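Local coordinates for autolysin E (Staphylococcus aureus, PDB 4PI8), which probably hydrolyses glycosidic bonds in the NAG-NAM chains of peptidoglycan, as an autolytic glucosaminidase, and here holds the disaccharide NAG-NAM, at residues A[17-22]-A[36-41]; A[43-48]-A[182-187]; A[67-72]-A[213-218]; A[210-213]-A[218-221]; A[99-104]-A[129-134]. The protein carries 1 engineered substitution. One frame throughout, in Å; residues are numbered along the deposited sequence. Where two conformers were deposited one is given.

Contact 1: A[17-22]-A[36-41]; sequences MQQGKG and ANNNEI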
# COMPACT_ATOMS: atom_id res chain seq x y z
N MET A 17 -4.22 -17.50 -13.45
CA MET A 17 -4.13 -16.12 -13.96
C MET A 17 -2.90 -15.39 -13.36
O MET A 17 -2.20 -14.77 -14.07
CB MET A 17 -5.44 -15.40 -13.68
CG MET A 17 -6.60 -15.95 -14.49
SD MET A 17 -8.25 -15.46 -14.00
CE MET A 17 -8.32 -13.85 -14.66
N GLN A 18 -2.70 -15.54 -12.03
CA GLN A 18 -1.56 -14.88 -11.35
C GLN A 18 -0.21 -15.40 -11.87
O GLN A 18 0.77 -14.70 -11.86
CB GLN A 18 -1.62 -15.13 -9.87
CG GLN A 18 -2.77 -14.49 -9.13
CD GLN A 18 -2.83 -12.97 -9.12
OE1 GLN A 18 -1.87 -12.31 -9.49
NE2 GLN A 18 -3.93 -12.47 -8.63
N GLN A 19 -0.23 -16.66 -12.34
CA GLN A 19 0.95 -17.31 -12.91
C GLN A 19 1.07 -17.08 -14.42
O GLN A 19 1.98 -17.62 -15.10
CB GLN A 19 0.86 -18.81 -12.63
CG GLN A 19 0.93 -19.17 -11.17
CD GLN A 19 0.59 -20.63 -10.87
OE1 GLN A 19 -0.01 -21.34 -11.70
NE2 GLN A 19 0.97 -21.09 -9.69
N GLY A 20 0.21 -16.24 -14.99
CA GLY A 20 0.22 -16.03 -16.43
C GLY A 20 1.43 -15.35 -17.00
O GLY A 20 2.31 -14.77 -16.31
N LYS A 21 1.51 -15.35 -18.32
CA LYS A 21 2.71 -14.90 -19.01
C LYS A 21 3.08 -13.46 -18.73
O LYS A 21 2.28 -12.55 -18.91
CB LYS A 21 2.60 -15.10 -20.54
CG LYS A 21 3.89 -14.71 -21.25
CD LYS A 21 3.74 -14.96 -22.75
CE LYS A 21 5.00 -14.60 -23.47
NZ LYS A 21 6.12 -15.52 -23.09
N GLY A 22 4.34 -13.25 -18.34
CA GLY A 22 4.87 -11.92 -18.13
C GLY A 22 4.47 -11.17 -16.88
O GLY A 22 4.90 -10.02 -16.70
N ALA A 36 9.33 -14.63 -8.12
CA ALA A 36 8.77 -15.71 -7.37
C ALA A 36 8.39 -16.84 -8.34
O ALA A 36 7.93 -16.57 -9.45
CB ALA A 36 7.53 -15.24 -6.64
N ASN A 37 8.51 -18.07 -7.88
CA ASN A 37 8.07 -19.15 -8.74
C ASN A 37 6.60 -19.43 -8.59
O ASN A 37 5.91 -18.88 -7.72
CB ASN A 37 8.95 -20.38 -8.52
CG ASN A 37 8.80 -20.99 -7.18
OD1 ASN A 37 7.70 -21.12 -6.65
ND2 ASN A 37 9.94 -21.43 -6.61
N ASN A 38 6.08 -20.29 -9.45
CA ASN A 38 4.67 -20.64 -9.40
C ASN A 38 4.16 -21.13 -8.06
O ASN A 38 3.09 -20.74 -7.65
CB ASN A 38 4.32 -21.65 -10.52
CG ASN A 38 4.15 -20.99 -11.88
OD1 ASN A 38 3.88 -21.69 -12.87
ND2 ASN A 38 4.32 -19.68 -11.97
N ASN A 39 4.90 -22.02 -7.40
CA ASN A 39 4.48 -22.52 -6.09
C ASN A 39 4.42 -21.40 -5.03
O ASN A 39 3.51 -21.40 -4.19
CB ASN A 39 5.43 -23.64 -5.61
CG ASN A 39 5.14 -24.97 -6.27
OD1 ASN A 39 4.07 -25.17 -6.84
ND2 ASN A 39 6.09 -25.89 -6.19
N GLU A 40 5.40 -20.54 -5.09
CA GLU A 40 5.49 -19.39 -4.16
C GLU A 40 4.32 -18.46 -4.34
O GLU A 40 3.72 -18.01 -3.38
CB GLU A 40 6.82 -18.66 -4.34
CG GLU A 40 7.98 -19.49 -3.77
CD GLU A 40 9.32 -18.98 -4.18
OE1 GLU A 40 9.48 -18.30 -5.22
OE2 GLU A 40 10.28 -19.28 -3.42
N ILE A 41 3.98 -18.21 -5.60
CA ILE A 41 2.81 -17.34 -5.91
C ILE A 41 1.57 -17.97 -5.34
O ILE A 41 0.77 -17.33 -4.63
CB ILE A 41 2.66 -17.15 -7.40
CG1 ILE A 41 3.77 -16.33 -7.96
CG2 ILE A 41 1.30 -16.49 -7.70
CD1 ILE A 41 3.93 -16.45 -9.48
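The amide nitrogen of Gln19 donates to the backbone carbonyl of Asn38, with NE2 3.0 Å from O. The bond is bent, 135° at the hydrogen. It also meets the carbonyl from above its plane, 47° out. Gln19 gets there with a chain extended beyond CG, which carries the amide across the start of helix 38-45. On the way it lies over the Asn38 side chain. The two amides are stacked, with their planes only 16° apart. Gln19 CG is 3.5 Å from Asn38 ND2, and Gln19 CD is 3.7 Å from Asn38 CG. Deeper in, Gln18 CB touches Ile41 CG2 at 3.9 Å. The Gln18 amide turns elsewhere: its OE1 accepts from Gln25 and its NE2 donates to Gln193, a residue of the glycan pocket. The helix start that Gln19 meets has two bonds of its own. Asn37 OD1 accepts from Glu40 N at 2.8 Å, and Glu40 OE1 accepts from Asn37 N at 2.8 Å. The end of helix 11-18 thus packs on the first turn of helix 38-45, whose N-terminus is closed by a capping box of Asn37 and Glu40.

Contact 2: A[43-48]-A[182-187]; sequences KAMTIS and MRWNPE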
# COMPACT_ATOMS: atom_id res chain seq x y z
N LYS A 43 1.19 -20.20 -2.94
CA LYS A 43 1.20 -20.24 -1.50
C LYS A 43 0.81 -18.86 -0.88
O LYS A 43 0.02 -18.75 0.04
CB LYS A 43 2.60 -20.67 -1.00
CG LYS A 43 2.69 -20.72 0.52
CD LYS A 43 4.07 -21.08 1.06
CE LYS A 43 4.15 -20.62 2.51
NZ LYS A 43 5.37 -21.12 3.20
N ALA A 44 1.41 -17.84 -1.49
CA ALA A 44 1.27 -16.44 -1.02
C ALA A 44 -0.16 -15.95 -1.10
O ALA A 44 -0.63 -15.23 -0.22
CB ALA A 44 2.17 -15.51 -1.78
N MET A 45 -0.90 -16.39 -2.12
CA MET A 45 -2.28 -15.96 -2.32
C MET A 45 -3.29 -16.84 -1.60
O MET A 45 -4.49 -16.54 -1.56
CB MET A 45 -2.60 -15.72 -3.83
CG MET A 45 -2.50 -16.97 -4.61
SD MET A 45 -2.68 -16.71 -6.38
CE MET A 45 -4.43 -16.46 -6.46
N THR A 46 -2.85 -17.94 -0.97
CA THR A 46 -3.75 -18.79 -0.23
C THR A 46 -4.36 -18.08 0.96
O THR A 46 -3.66 -17.35 1.69
CB THR A 46 -3.03 -20.11 0.19
OG1 THR A 46 -2.54 -20.76 -0.98
CG2 THR A 46 -3.94 -21.02 0.89
N ILE A 47 -5.64 -18.25 1.15
CA ILE A 47 -6.35 -17.57 2.21
C ILE A 47 -6.13 -18.37 3.48
O ILE A 47 -6.45 -19.55 3.51
CB ILE A 47 -7.88 -17.53 2.03
CG1 ILE A 47 -8.34 -16.95 0.68
CG2 ILE A 47 -8.50 -16.77 3.19
CD1 ILE A 47 -8.10 -15.48 0.51
N SER A 48 -5.63 -17.69 4.50
CA SER A 48 -5.36 -18.35 5.76
C SER A 48 -5.85 -17.45 6.88
O SER A 48 -5.26 -16.39 7.14
CB SER A 48 -3.87 -18.65 5.86
OG SER A 48 -3.69 -20.03 6.06
N MET A 182 -6.31 -5.45 -2.58
CA MET A 182 -5.39 -4.53 -3.27
C MET A 182 -4.29 -5.32 -3.95
O MET A 182 -3.82 -4.93 -5.05
CB MET A 182 -4.81 -3.52 -2.27
CG MET A 182 -5.83 -2.51 -1.79
SD MET A 182 -5.19 -1.39 -0.52
CE MET A 182 -4.14 -0.33 -1.53
N ARG A 183 -3.80 -6.38 -3.30
CA ARG A 183 -2.69 -7.13 -3.81
C ARG A 183 -3.06 -8.17 -4.89
O ARG A 183 -2.29 -8.39 -5.81
CB ARG A 183 -1.94 -7.82 -2.66
CG ARG A 183 -0.78 -8.69 -3.08
CD ARG A 183 0.30 -7.94 -3.86
NE ARG A 183 1.39 -8.82 -4.30
CZ ARG A 183 1.36 -9.57 -5.40
NH1 ARG A 183 0.26 -9.65 -6.14
NH2 ARG A 183 2.43 -10.29 -5.72
N TRP A 184 -4.19 -8.86 -4.69
CA TRP A 184 -4.50 -10.03 -5.49
C TRP A 184 -5.81 -9.87 -6.28
O TRP A 184 -6.17 -10.78 -7.02
CB TRP A 184 -4.58 -11.28 -4.60
CG TRP A 184 -3.32 -11.61 -3.86
CD1 TRP A 184 -3.11 -11.49 -2.53
CD2 TRP A 184 -2.12 -12.16 -4.42
NE1 TRP A 184 -1.83 -11.85 -2.26
CE2 TRP A 184 -1.20 -12.28 -3.38
CE3 TRP A 184 -1.72 -12.53 -5.72
CZ2 TRP A 184 0.08 -12.78 -3.58
CZ3 TRP A 184 -0.46 -13.04 -5.89
CH2 TRP A 184 0.44 -13.14 -4.81
N ASN A 185 -6.48 -8.75 -6.17
CA ASN A 185 -7.72 -8.45 -6.90
C ASN A 185 -8.53 -9.67 -7.27
O ASN A 185 -8.72 -9.97 -8.46
CB ASN A 185 -7.39 -7.60 -8.12
CG ASN A 185 -8.60 -6.84 -8.66
OD1 ASN A 185 -9.66 -6.79 -8.04
ND2 ASN A 185 -8.38 -6.16 -9.80
N PRO A 186 -9.04 -10.40 -6.31
CA PRO A 186 -9.73 -11.66 -6.62
C PRO A 186 -10.96 -11.46 -7.50
O PRO A 186 -11.35 -12.45 -8.21
CB PRO A 186 -10.11 -12.22 -5.26
CG PRO A 186 -9.89 -11.14 -4.29
CD PRO A 186 -8.87 -10.23 -4.87
N GLU A 187 -11.57 -10.31 -7.55
CA GLU A 187 -12.72 -10.05 -8.44
C GLU A 187 -12.26 -10.09 -9.87
O GLU A 187 -13.04 -10.51 -10.76
CB GLU A 187 -13.32 -8.71 -8.12
CG GLU A 187 -14.65 -8.39 -8.80
CD GLU A 187 -15.31 -7.12 -8.30
OE1 GLU A 187 -14.79 -6.37 -7.43
OE2 GLU A 187 -16.48 -6.87 -8.73
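Trp184 has chi1 of -60° and chi2 of 109°, which swing and turn its indole under Met45 CB. Chi1 of Met45, 64°, puts CG between the backbone N and the carbonyl carbon and sends the rest of the chain onward from CB. Met45 CB sits over the six-membered ring of Trp184, 3.6 Å from the centroid and close to the normal. This is a CH-pi contact over the face. Beyond it the chain is extended at chi2. The sulfur makes an oblique Met-aromatic contact, with Met45 SD 4.8 Å from the same centroid. Ala44 CB adds a methyl 3.9 Å from Trp184 CZ2, also oblique. The opposite face of the indole is taken by the next residue back: Arg183 NH1 lies 3.4 Å above the ring plane, toward the rim. Outside partners hold that guanidinium in position, for Arg183 NE donates to Asp197 O and NH2 donates to Gln25 OE1. The indole thus lies between a methionine methylene on one face and the Arg183 guanidinium on the other. In the fold, the C-terminal ends of helices 38-45 and 179-184 meet here, and Gln18 of helix 11-18 touches both Met45 and Trp184.

Contact 3: A[67-72]-A[213-218]; sequences ESEVNQ and KQFGIK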
# COMPACT_ATOMS: atom_id res chain seq x y z
N GLU A 67 -3.55 13.36 16.60
CA GLU A 67 -2.26 13.78 16.02
C GLU A 67 -1.11 13.32 16.89
O GLU A 67 -0.07 12.89 16.39
CB GLU A 67 -2.26 15.31 15.74
CG GLU A 67 -0.92 15.90 15.24
CD GLU A 67 -1.00 17.36 14.84
OE1 GLU A 67 -0.04 18.09 15.14
OE2 GLU A 67 -2.01 17.78 14.22
N SER A 68 -1.27 13.42 18.19
CA SER A 68 -0.19 13.02 19.10
C SER A 68 0.09 11.52 18.99
O SER A 68 1.26 11.12 18.92
CB SER A 68 -0.42 13.44 20.53
OG SER A 68 -1.52 12.79 21.05
N GLU A 69 -0.95 10.70 18.89
CA GLU A 69 -0.77 9.26 18.74
C GLU A 69 -0.13 8.92 17.40
O GLU A 69 0.79 8.05 17.33
CB GLU A 69 -2.06 8.54 18.87
CG GLU A 69 -2.59 8.57 20.30
CD GLU A 69 -3.97 7.97 20.38
OE1 GLU A 69 -4.92 8.40 19.75
OE2 GLU A 69 -4.12 7.01 21.17
N VAL A 70 -0.55 9.56 16.31
CA VAL A 70 0.06 9.28 15.00
C VAL A 70 1.53 9.72 15.02
O VAL A 70 2.40 9.00 14.51
CB VAL A 70 -0.73 9.96 13.88
CG1 VAL A 70 -0.06 9.69 12.56
CG2 VAL A 70 -2.14 9.42 13.87
N ASN A 71 1.82 10.86 15.63
CA ASN A 71 3.23 11.30 15.74
C ASN A 71 4.05 10.36 16.58
O ASN A 71 5.24 10.16 16.27
CB ASN A 71 3.34 12.72 16.19
CG ASN A 71 3.13 13.69 15.04
OD1 ASN A 71 3.54 13.41 13.90
ND2 ASN A 71 2.56 14.83 15.29
N GLN A 72 3.46 9.71 17.57
CA GLN A 72 4.20 8.64 18.30
C GLN A 72 4.60 7.54 17.39
O GLN A 72 5.77 7.08 17.41
CB GLN A 72 3.31 7.94 19.30
CG GLN A 72 3.20 8.58 20.62
CD GLN A 72 2.40 7.72 21.56
OE1 GLN A 72 2.78 6.54 21.89
NE2 GLN A 72 1.25 8.27 21.97
N LYS A 213 -2.36 -2.89 18.51
CA LYS A 213 -2.19 -3.40 19.88
C LYS A 213 -1.50 -2.36 20.74
O LYS A 213 -1.72 -2.37 22.00
CB LYS A 213 -1.47 -4.72 19.85
CG LYS A 213 -2.29 -5.82 19.23
CD LYS A 213 -1.64 -7.18 19.10
CE LYS A 213 -2.58 -8.14 18.39
NZ LYS A 213 -2.11 -9.53 18.31
N GLN A 214 -0.73 -1.45 20.20
CA GLN A 214 -0.09 -0.39 20.95
C GLN A 214 -1.14 0.56 21.48
O GLN A 214 -1.01 1.05 22.62
CB GLN A 214 0.94 0.37 20.11
CG GLN A 214 1.62 1.52 20.82
CD GLN A 214 2.76 2.11 20.09
OE1 GLN A 214 3.23 1.56 19.13
NE2 GLN A 214 3.25 3.20 20.57
N PHE A 215 -2.18 0.89 20.71
CA PHE A 215 -3.17 1.91 21.11
C PHE A 215 -4.49 1.31 21.53
O PHE A 215 -5.41 2.05 21.89
CB PHE A 215 -3.29 2.93 19.98
CG PHE A 215 -2.03 3.74 19.79
CD1 PHE A 215 -1.66 4.72 20.71
CD2 PHE A 215 -1.16 3.44 18.80
CE1 PHE A 215 -0.47 5.43 20.52
CE2 PHE A 215 0.04 4.13 18.62
CZ PHE A 215 0.36 5.15 19.49
N GLY A 216 -4.66 0.01 21.44
CA GLY A 216 -5.91 -0.63 21.84
C GLY A 216 -7.04 -0.36 20.87
O GLY A 216 -8.21 -0.15 21.27
N ILE A 217 -6.72 -0.36 19.59
CA ILE A 217 -7.73 -0.08 18.56
C ILE A 217 -8.53 -1.34 18.21
O ILE A 217 -7.99 -2.43 18.03
CB ILE A 217 -7.03 0.48 17.28
CG1 ILE A 217 -6.12 1.68 17.57
CG2 ILE A 217 -8.06 0.86 16.23
CD1 ILE A 217 -6.78 2.90 18.16
N LYS A 218 -9.82 -1.17 18.04
CA LYS A 218 -10.69 -2.27 17.61
C LYS A 218 -10.67 -2.45 16.09
O LYS A 218 -10.82 -1.49 15.36
CB LYS A 218 -12.13 -1.98 18.05
CG LYS A 218 -12.96 -3.25 18.18
CD LYS A 218 -14.47 -3.07 17.99
CE LYS A 218 -15.19 -4.42 18.02
NZ LYS A 218 -14.56 -5.39 17.07
O HOH W 1 5.91 4.28 19.05
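The ring of Phe215 carries Gln214 CG on one face, offset toward the rim, and has the amide of Gln72 at its edge. In one of the two conformers of Gln72, its NE2 is 3.6 Å from Phe215 CE1, near the ring plane, so this edge contact is tentative. The amide and ring planes stand 65° apart. Glu69 slides past the ring in the opposite direction, and its OE2 comes obliquely to within 3.4 Å of Phe215 CD1. Its carboxylate is nearly upright on the ring, at 84°. The other oxygen, Glu69 OE1, accepts from Ser66 N just before the helix, which helps to hold the carboxylate in place. Farther out, a water spans the gap: it donates to Gln72 O at 3.2 Å and accepts from Gln214 NE2 at 3.2 Å. The contact is thus an aromatic ring among polar chains at the surface. Met65 and Leu73 also touch the ring and give it apolar neighbours. Helix 67-74 here packs on the last turn of helix 200-215, which ends at Phe215 and is followed by Gly216 with positive phi, a glycine-terminated helix end with a Schellman-like bond from Ile217 N to Tyr212 O, itself only probable.

Contact 4: A[210-213]-A[218-221]; sequences KSYK and KKDD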
# COMPACT_ATOMS: atom_id res chain seq x y z
N LYS A 210 0.79 -4.29 15.04
CA LYS A 210 1.56 -3.73 16.15
C LYS A 210 0.92 -2.40 16.61
O LYS A 210 0.78 -2.13 17.81
CB LYS A 210 3.01 -3.57 15.73
CG LYS A 210 4.03 -3.43 16.83
CD LYS A 210 5.44 -3.41 16.23
CE LYS A 210 6.05 -4.77 16.22
NZ LYS A 210 7.49 -4.69 15.87
N SER A 211 0.55 -1.53 15.67
CA SER A 211 0.01 -0.23 16.04
C SER A 211 -1.37 -0.38 16.67
O SER A 211 -1.71 0.34 17.63
CB SER A 211 -0.05 0.65 14.81
OG SER A 211 1.20 0.88 14.28
N TYR A 212 -2.20 -1.31 16.18
CA TYR A 212 -3.50 -1.56 16.79
C TYR A 212 -3.31 -1.97 18.27
O TYR A 212 -4.06 -1.51 19.13
CB TYR A 212 -4.32 -2.67 16.06
CG TYR A 212 -5.20 -2.14 14.96
CD1 TYR A 212 -4.68 -1.45 13.89
CD2 TYR A 212 -6.56 -2.32 15.01
CE1 TYR A 212 -5.55 -0.91 12.93
CE2 TYR A 212 -7.41 -1.79 14.03
CZ TYR A 212 -6.85 -1.09 13.01
OH TYR A 212 -7.71 -0.55 12.07
N LYS A 213 -2.36 -2.89 18.51
CA LYS A 213 -2.19 -3.40 19.88
C LYS A 213 -1.50 -2.36 20.74
O LYS A 213 -1.72 -2.37 22.00
CB LYS A 213 -1.47 -4.72 19.85
CG LYS A 213 -2.29 -5.82 19.23
CD LYS A 213 -1.64 -7.18 19.10
CE LYS A 213 -2.58 -8.14 18.39
NZ LYS A 213 -2.11 -9.53 18.31
N LYS A 218 -9.82 -1.17 18.04
CA LYS A 218 -10.69 -2.27 17.61
C LYS A 218 -10.67 -2.45 16.09
O LYS A 218 -10.82 -1.49 15.36
CB LYS A 218 -12.13 -1.98 18.05
CG LYS A 218 -12.96 -3.25 18.18
CD LYS A 218 -14.47 -3.07 17.99
CE LYS A 218 -15.19 -4.42 18.02
NZ LYS A 218 -14.56 -5.39 17.07
N LYS A 219 -10.58 -3.68 15.66
CA LYS A 219 -10.60 -4.06 14.22
C LYS A 219 -11.98 -3.84 13.62
O LYS A 219 -12.98 -4.08 14.30
CB LYS A 219 -10.26 -5.54 14.08
CG LYS A 219 -8.82 -5.87 14.38
CD LYS A 219 -8.47 -7.30 14.03
CE LYS A 219 -8.97 -8.27 15.10
NZ LYS A 219 -9.25 -9.63 14.55
N ASP A 220 -12.03 -3.41 12.35
CA ASP A 220 -13.25 -3.26 11.59
C ASP A 220 -13.51 -4.60 10.92
O ASP A 220 -12.95 -5.64 11.29
CB ASP A 220 -13.09 -2.09 10.54
CG ASP A 220 -13.25 -0.66 11.17
OD1 ASP A 220 -14.38 -0.34 11.68
OD2 ASP A 220 -12.25 0.16 11.13
N ASP A 221 -14.40 -4.59 9.93
CA ASP A 221 -14.94 -5.79 9.38
C ASP A 221 -13.89 -6.62 8.67
O ASP A 221 -13.06 -6.09 7.90
CB ASP A 221 -16.07 -5.46 8.38
CG ASP A 221 -17.28 -4.79 9.06
OD1 ASP A 221 -17.68 -5.24 10.17
OD2 ASP A 221 -17.82 -3.80 8.49
O HOH W 2 -10.28 -0.70 12.48
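A water-bridged contact joins Tyr212, in the last turns of helix 200-215, to the loop that follows the helix. Water 2 is its centre. Tyr212 OH donates to the water at 2.6 Å, and the water lies in the plane of the ring, at its edge. The water then gives its own hydrogens to two acceptors of the loop, Lys218 O at 3.0 Å and Asp220 OD2 at 2.5 Å, the latter a very short contact. A phenol is in this way tied to a backbone carbonyl and a carboxylate without touching the carboxylate itself. The phenol oxygen is also bonded to Asn97 ND2, so two partners hold the hydroxyl. The direct contacts are looser. Lys218 O is 3.7 Å from Tyr212 CE2, near the ring plane, and Lys219 CA is 3.9 Å from the same carbon, obliquely. Between the segments the chain turns back at the end of the helix, so the loop runs beside the turn it has just left. The helix belongs to the glucosaminidase fold of the lysozyme clan, and Ile99 of helix 98-108 packs on the same tyrosine. Lys219 CG is 4.3 Å from Tyr212 CD2, and the rest of the chain leads away. Lys218 NZ makes a weak bond back to Lys219 O, at 3.4 Å. Beyond the contact, the backbone of Asp221 bonds to that of Asp58, and Tyr212 also touches Met57 and Val63.

Contact 5: A[99-104]-A[129-134]; sequences IYLVSH and NFFGIG. With AMU (N-acetyl-beta-muramic acid), chain B.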
# COMPACT_ATOMS: atom_id res chain seq x y z
N ILE A 99 -3.91 4.27 10.36
CA ILE A 99 -2.89 3.28 10.74
C ILE A 99 -2.40 2.51 9.50
O ILE A 99 -1.20 2.24 9.34
CB ILE A 99 -3.34 2.40 11.88
CG1 ILE A 99 -3.38 3.18 13.19
CG2 ILE A 99 -2.46 1.17 12.00
CD1 ILE A 99 -4.02 2.46 14.36
N TYR A 100 -3.33 2.14 8.61
CA TYR A 100 -2.97 1.57 7.35
C TYR A 100 -2.10 2.53 6.59
O TYR A 100 -1.04 2.14 6.06
CB TYR A 100 -4.25 1.23 6.54
CG TYR A 100 -3.98 1.25 5.07
CD1 TYR A 100 -3.11 0.36 4.47
CD2 TYR A 100 -4.49 2.28 4.28
CE1 TYR A 100 -2.78 0.47 3.15
CE2 TYR A 100 -4.19 2.40 2.94
CZ TYR A 100 -3.27 1.54 2.41
OH TYR A 100 -2.90 1.71 1.08
N LEU A 101 -2.47 3.81 6.51
CA LEU A 101 -1.75 4.76 5.68
C LEU A 101 -0.31 4.92 6.16
O LEU A 101 0.65 4.90 5.35
CB LEU A 101 -2.45 6.11 5.65
CG LEU A 101 -2.14 7.04 4.52
CD1 LEU A 101 -2.47 6.47 3.15
CD2 LEU A 101 -2.88 8.34 4.79
N VAL A 102 -0.12 5.06 7.46
CA VAL A 102 1.19 5.17 8.06
C VAL A 102 1.96 3.92 7.76
O VAL A 102 3.15 3.95 7.40
CB VAL A 102 1.10 5.43 9.58
CG1 VAL A 102 2.44 5.15 10.24
CG2 VAL A 102 0.61 6.89 9.82
N SER A 103 1.34 2.73 8.03
CA SER A 103 2.04 1.47 7.83
C SER A 103 2.49 1.27 6.41
O SER A 103 3.62 0.80 6.15
CB SER A 103 1.19 0.28 8.34
OG SER A 103 0.83 0.44 9.72
N HIS A 104 1.65 1.56 5.45
CA HIS A 104 1.98 1.50 4.04
C HIS A 104 3.16 2.41 3.76
O HIS A 104 4.14 1.98 3.11
CB HIS A 104 0.74 1.81 3.22
CG HIS A 104 0.90 1.61 1.75
ND1 HIS A 104 -0.17 1.65 0.90
CD2 HIS A 104 2.00 1.40 0.99
CE1 HIS A 104 0.25 1.45 -0.32
NE2 HIS A 104 1.56 1.29 -0.30
N ASN A 129 7.27 10.57 -3.22
CA ASN A 129 6.29 9.45 -3.43
C ASN A 129 6.49 8.50 -2.28
O ASN A 129 7.52 7.88 -2.14
CB ASN A 129 6.64 8.81 -4.76
CG ASN A 129 5.62 7.80 -5.21
OD1 ASN A 129 4.92 7.15 -4.44
ND2 ASN A 129 5.53 7.69 -6.49
N PHE A 130 5.45 8.39 -1.42
CA PHE A 130 5.56 7.59 -0.24
C PHE A 130 4.75 6.28 -0.23
O PHE A 130 4.68 5.61 0.78
CB PHE A 130 5.16 8.42 1.01
CG PHE A 130 6.02 9.62 1.29
CD1 PHE A 130 7.35 9.67 0.96
CD2 PHE A 130 5.44 10.70 1.91
CE1 PHE A 130 8.12 10.81 1.22
CE2 PHE A 130 6.22 11.80 2.25
CZ PHE A 130 7.54 11.86 1.88
N PHE A 131 4.15 5.98 -1.39
CA PHE A 131 3.27 4.81 -1.47
C PHE A 131 3.56 3.90 -2.66
O PHE A 131 2.65 3.14 -3.08
CB PHE A 131 1.79 5.17 -1.34
CG PHE A 131 1.47 5.99 -0.12
CD1 PHE A 131 1.17 5.38 1.07
CD2 PHE A 131 1.49 7.36 -0.19
CE1 PHE A 131 0.89 6.09 2.22
CE2 PHE A 131 1.24 8.10 0.92
CZ PHE A 131 0.95 7.48 2.14
N GLY A 132 4.73 4.03 -3.26
CA GLY A 132 5.05 3.18 -4.39
C GLY A 132 4.13 3.36 -5.54
O GLY A 132 3.79 2.33 -6.21
N ILE A 133 3.71 4.55 -5.92
CA ILE A 133 2.73 4.82 -6.92
C ILE A 133 3.41 5.17 -8.24
O ILE A 133 4.09 6.21 -8.36
CB ILE A 133 1.73 5.92 -6.50
CG1 ILE A 133 1.00 5.49 -5.21
CG2 ILE A 133 0.75 6.25 -7.58
CD1 ILE A 133 0.30 6.60 -4.48
N GLY A 134 3.23 4.31 -9.24
CA GLY A 134 3.73 4.59 -10.59
C GLY A 134 5.24 4.54 -10.68
O GLY A 134 5.91 4.01 -9.82
C1 AMU B . 3.33 -1.83 -8.98
C2 AMU B . 2.37 -0.80 -9.50
C3 AMU B . 1.31 -1.47 -10.39
C4 AMU B . 2.04 -2.29 -11.48
C5 AMU B . 3.09 -3.15 -10.85
C6 AMU B . 3.86 -3.95 -11.91
C7 AMU B . 1.35 1.19 -8.39
C8 AMU B . 0.52 1.63 -7.20
C9 AMU B . -0.90 -0.51 -10.40
C10 AMU B . -1.45 0.86 -10.47
C11 AMU B . -1.78 -1.51 -11.14
O1 AMU B . 4.35 -1.23 -8.19
O3 AMU B . 0.42 -0.52 -10.96
O4 AMU B . 1.00 -3.04 -12.13
O5 AMU B . 4.00 -2.37 -10.12
O6 AMU B . 4.74 -4.92 -11.34
O7 AMU B . 1.78 1.99 -9.19
O10 AMU B . -2.32 1.23 -9.62
O11 AMU B . -1.08 1.64 -11.43
N2 AMU B . 1.66 -0.10 -8.40
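Phe131 runs from the glycan-binding loop down onto helix 98-108. Its CB lies over the face of the His104 ring, 4.3 Å from the centroid. Chi1 of -53° swings the ring toward helix 98-108, and chi2 of -88° turns its edge to the same imidazole. CD1 follows, above the imidazole at 3.8 Å from His104 CG. The planes are 86° apart, an edge-to-face (T-shaped) pair with the phenylalanine giving the edge. CE1 goes deeper and meets the helix backbone at Leu101 O, 3.4 Å away in the ring plane. It also touches Leu101 CD1 at 3.5 Å. CZ, the tip, rests on the same leucine. In its own plane the imidazole is held at His104 ND1, which shares a hydrogen bond of 2.7 Å with Tyr100 OH. Its ring also meets those of Trp200, edge-to-face, and Tyr194. The loop has its own brace in Asn129. Its OD1 accepts from Ile133 N at 3.2 Å and almost straight, while its ND2 donates to Ile133 O at 2.8 Å. Next along, Gly134 N donates to O7 of the bound N-acetylmuramic acid at 2.7 Å. Phe131 O accepts from Tyr194 OH. The chemistry suggests a division of work: aromatic packing anchors the base of the loop, and the Asn129 amide orders its turn, with a backbone N-H directed at the acetamido oxygen of the sugar.

Contacts 1 and 2 share helix 38-45, with centres about 12 Å apart, and touch at Gln18. Contacts 3 and 4 share helix 200-215, centres about 10 Å apart. The centres of contacts 1 and 3 are about 37 Å apart, on opposite sides of the chain's centre. Contact 5 is the central one, about 5 Å from that centre. Its helix 98-108 touches contact 3 through Ile99 and Val102, contact 4 through Ile99, and contact 2 where Tyr100 meets Met182. Along the chain, contact 1 closes first. Contacts 2 and 3 interlock, and both enclose contact 5. N-terminal and C-terminal parts are thereby joined around the glucosaminidase core and its sugar pocket.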